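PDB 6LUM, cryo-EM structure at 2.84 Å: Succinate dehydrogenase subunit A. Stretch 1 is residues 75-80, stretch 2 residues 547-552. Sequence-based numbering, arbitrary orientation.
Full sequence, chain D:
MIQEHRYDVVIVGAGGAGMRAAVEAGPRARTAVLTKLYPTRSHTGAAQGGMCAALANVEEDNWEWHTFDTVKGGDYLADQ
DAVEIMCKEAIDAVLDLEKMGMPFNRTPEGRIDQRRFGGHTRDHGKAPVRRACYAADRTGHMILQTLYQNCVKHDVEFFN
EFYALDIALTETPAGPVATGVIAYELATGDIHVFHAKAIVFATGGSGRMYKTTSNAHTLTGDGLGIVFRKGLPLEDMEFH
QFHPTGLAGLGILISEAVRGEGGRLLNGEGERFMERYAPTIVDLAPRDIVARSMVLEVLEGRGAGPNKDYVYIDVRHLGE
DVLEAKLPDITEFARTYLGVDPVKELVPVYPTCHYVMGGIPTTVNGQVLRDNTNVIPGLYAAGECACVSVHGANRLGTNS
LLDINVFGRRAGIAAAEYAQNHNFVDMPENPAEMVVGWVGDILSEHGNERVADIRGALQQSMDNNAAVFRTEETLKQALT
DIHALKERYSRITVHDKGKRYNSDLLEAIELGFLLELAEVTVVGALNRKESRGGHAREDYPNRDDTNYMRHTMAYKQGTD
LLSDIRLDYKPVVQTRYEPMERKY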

# COMPACT_ATOMS: atom_id res chain seq x y z
N ASP D 75 51.13 11.14 -15.68
CA ASP D 75 52.44 11.77 -15.87
C ASP D 75 52.98 12.36 -14.57
O ASP D 75 53.62 13.41 -14.57
CB ASP D 75 52.40 12.82 -16.97
CG ASP D 75 53.73 12.99 -17.66
OD1 ASP D 75 54.76 12.61 -17.06
OD2 ASP D 75 53.76 13.49 -18.80
N TYR D 76 52.70 11.68 -13.46
CA TYR D 76 53.27 12.02 -12.16
C TYR D 76 52.87 13.43 -11.73
O TYR D 76 53.69 14.25 -11.34
CB TYR D 76 54.79 11.84 -12.16
CG TYR D 76 55.18 10.42 -12.44
CD1 TYR D 76 54.80 9.40 -11.59
CD2 TYR D 76 55.92 10.09 -13.56
CE1 TYR D 76 55.14 8.10 -11.84
CE2 TYR D 76 56.27 8.79 -13.82
CZ TYR D 76 55.87 7.80 -12.96
OH TYR D 76 56.22 6.50 -13.21
N LEU D 77 51.56 13.68 -11.81
CA LEU D 77 50.98 14.87 -11.21
C LEU D 77 49.69 14.53 -10.47
O LEU D 77 49.05 15.44 -9.93
CB LEU D 77 50.70 15.94 -12.25
CG LEU D 77 50.75 17.37 -11.74
CD1 LEU D 77 52.17 17.76 -11.45
CD2 LEU D 77 50.14 18.31 -12.74
N ALA D 78 49.30 13.27 -10.43
CA ALA D 78 48.15 12.85 -9.64
C ALA D 78 48.53 12.79 -8.17
O ALA D 78 49.70 12.84 -7.80
CB ALA D 78 47.65 11.49 -10.12
N ASP D 79 47.51 12.69 -7.31
CA ASP D 79 47.72 12.53 -5.88
C ASP D 79 47.50 11.07 -5.53
O ASP D 79 46.41 10.52 -5.76
CB ASP D 79 46.79 13.42 -5.08
CG ASP D 79 47.13 14.89 -5.22
OD1 ASP D 79 48.30 15.20 -5.52
OD2 ASP D 79 46.23 15.74 -5.02
N GLN D 80 48.53 10.43 -4.96
CA GLN D 80 48.48 8.98 -4.78
C GLN D 80 47.41 8.57 -3.78
O GLN D 80 46.81 7.50 -3.93
CB GLN D 80 49.84 8.45 -4.36
CG GLN D 80 50.75 8.06 -5.51
CD GLN D 80 51.54 9.23 -6.04
OE1 GLN D 80 51.52 10.30 -5.47
NE2 GLN D 80 52.27 9.01 -7.12
N ASN D 547 61.21 21.81 -10.84
CA ASN D 547 60.63 23.13 -10.69
C ASN D 547 59.12 23.16 -10.85
O ASN D 547 58.48 24.03 -10.27
CB ASN D 547 61.25 24.09 -11.71
CG ASN D 547 61.40 25.50 -11.16
OD1 ASN D 547 60.59 25.96 -10.36
ND2 ASN D 547 62.45 26.19 -11.60
N TYR D 548 58.54 22.23 -11.61
CA TYR D 548 57.13 22.32 -11.97
C TYR D 548 56.37 21.04 -11.64
O TYR D 548 55.44 20.67 -12.35
CB TYR D 548 56.98 22.64 -13.45
CG TYR D 548 57.41 24.04 -13.81
CD1 TYR D 548 56.72 25.14 -13.34
CD2 TYR D 548 58.51 24.25 -14.62
CE1 TYR D 548 57.11 26.40 -13.65
CE2 TYR D 548 58.91 25.52 -14.94
CZ TYR D 548 58.21 26.59 -14.45
OH TYR D 548 58.61 27.86 -14.77
N MET D 549 56.75 20.35 -10.58
CA MET D 549 55.90 19.25 -10.13
C MET D 549 54.97 19.71 -9.01
O MET D 549 54.99 19.21 -7.89
CB MET D 549 56.74 18.06 -9.69
CG MET D 549 55.91 16.82 -9.39
SD MET D 549 56.88 15.34 -9.03
CE MET D 549 57.40 14.92 -10.68
N ARG D 550 54.15 20.70 -9.33
CA ARG D 550 53.16 21.22 -8.40
C ARG D 550 51.92 21.62 -9.18
O ARG D 550 52.00 21.96 -10.36
CB ARG D 550 53.70 22.42 -7.61
CG ARG D 550 54.87 22.10 -6.71
CD ARG D 550 55.68 23.33 -6.40
NE ARG D 550 56.12 24.01 -7.61
CZ ARG D 550 56.94 25.05 -7.63
NH1 ARG D 550 57.42 25.53 -6.49
NH2 ARG D 550 57.29 25.61 -8.78
N HIS D 551 50.78 21.57 -8.51
CA HIS D 551 49.56 22.08 -9.10
C HIS D 551 49.62 23.60 -9.14
O HIS D 551 50.12 24.23 -8.21
CB HIS D 551 48.34 21.63 -8.30
CG HIS D 551 48.13 20.15 -8.29
ND1 HIS D 551 47.92 19.42 -9.44
CD2 HIS D 551 48.07 19.27 -7.27
CE1 HIS D 551 47.75 18.15 -9.12
NE2 HIS D 551 47.83 18.04 -7.81
N THR D 552 49.11 24.18 -10.22
CA THR D 552 48.97 25.62 -10.32
C THR D 552 47.60 26.02 -9.82
O THR D 552 46.61 25.37 -10.15
CB THR D 552 49.15 26.07 -11.77
OG1 THR D 552 50.45 25.72 -12.24
CG2 THR D 552 48.97 27.56 -11.88

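Residues 75-80 of subunit A form an irregular link between two helices. Asp 75 is the first residue to leave the preceding helix, and its positive phi (58°) belongs to a Schellman motif that closes the last helical turn. Tyr 76 also has positive phi (61°), so the chain bends sharply before Leu 77 and Ala 78 carry it to Asp 79, the N-cap position of the next helix. Residues 547-552 start as loop or turn and run into a strand that continues beyond Thr 552. A weak hydrogen bond from Arg 550 N to Tyr 548 O (3.3 Å) spans Met 549. The residues that touch are at least 471 positions apart in sequence; the two segments run in roughly the same direction, with end-to-end vectors 28° apart. Their backbones nevertheless stay well separated: the nearest CA atoms, those of Leu 77 and Met 549, lie 6.7 Å apart. No hydrogen bond crosses the gap, and side chains fill it, burying a modest 265 Å² in total.

Leu 77 contributes the largest share of this surface. Its CA-to-CB bond points sideways, but the side chain, with chi1 t and chi2 p, brings its end nearer to the second stretch. There Leu 77 CD1 lies 4.1 Å from Arg 550 N and 4.4 Å from Met 549 CG, so the methyl group packs against both backbone and aliphatic side chain. Met 549 reaches back in an extended form, chi1 and chi2 both t, before chi3 turns to m. Its terminal methyl, CE, sits 4.3 Å from Tyr 76 CB and 3.8 Å from Tyr 76 O. The Tyr 76 ring takes little part, since the end of that side chain leads away.

His 551 provides the other main contact; its CA-to-CB bond points sideways, but the imidazole at the end of the side chain comes nearer to the first stretch. His 551 CE1 approaches Leu 77 O to 3.1 Å, the shortest distance between the stretches; the carbonyl lies oblique to the ring and meets a polarised carbon rather than a ring nitrogen. His 551 CE1 is also 4.1 Å from Leu 77 CG, a van der Waals contact. Asp 79 OD1 lies at the ring edge, near its plane, but its 3.7 Å separation from His 551 NE2 is too long for a hydrogen bond. Both Asp 79 OD1 and His 551 ND1 are hydrogen-bonded elsewhere in the structure. The interface therefore rests on van der Waals packing and close polar approaches, without a direct hydrogen bond to join the two segments.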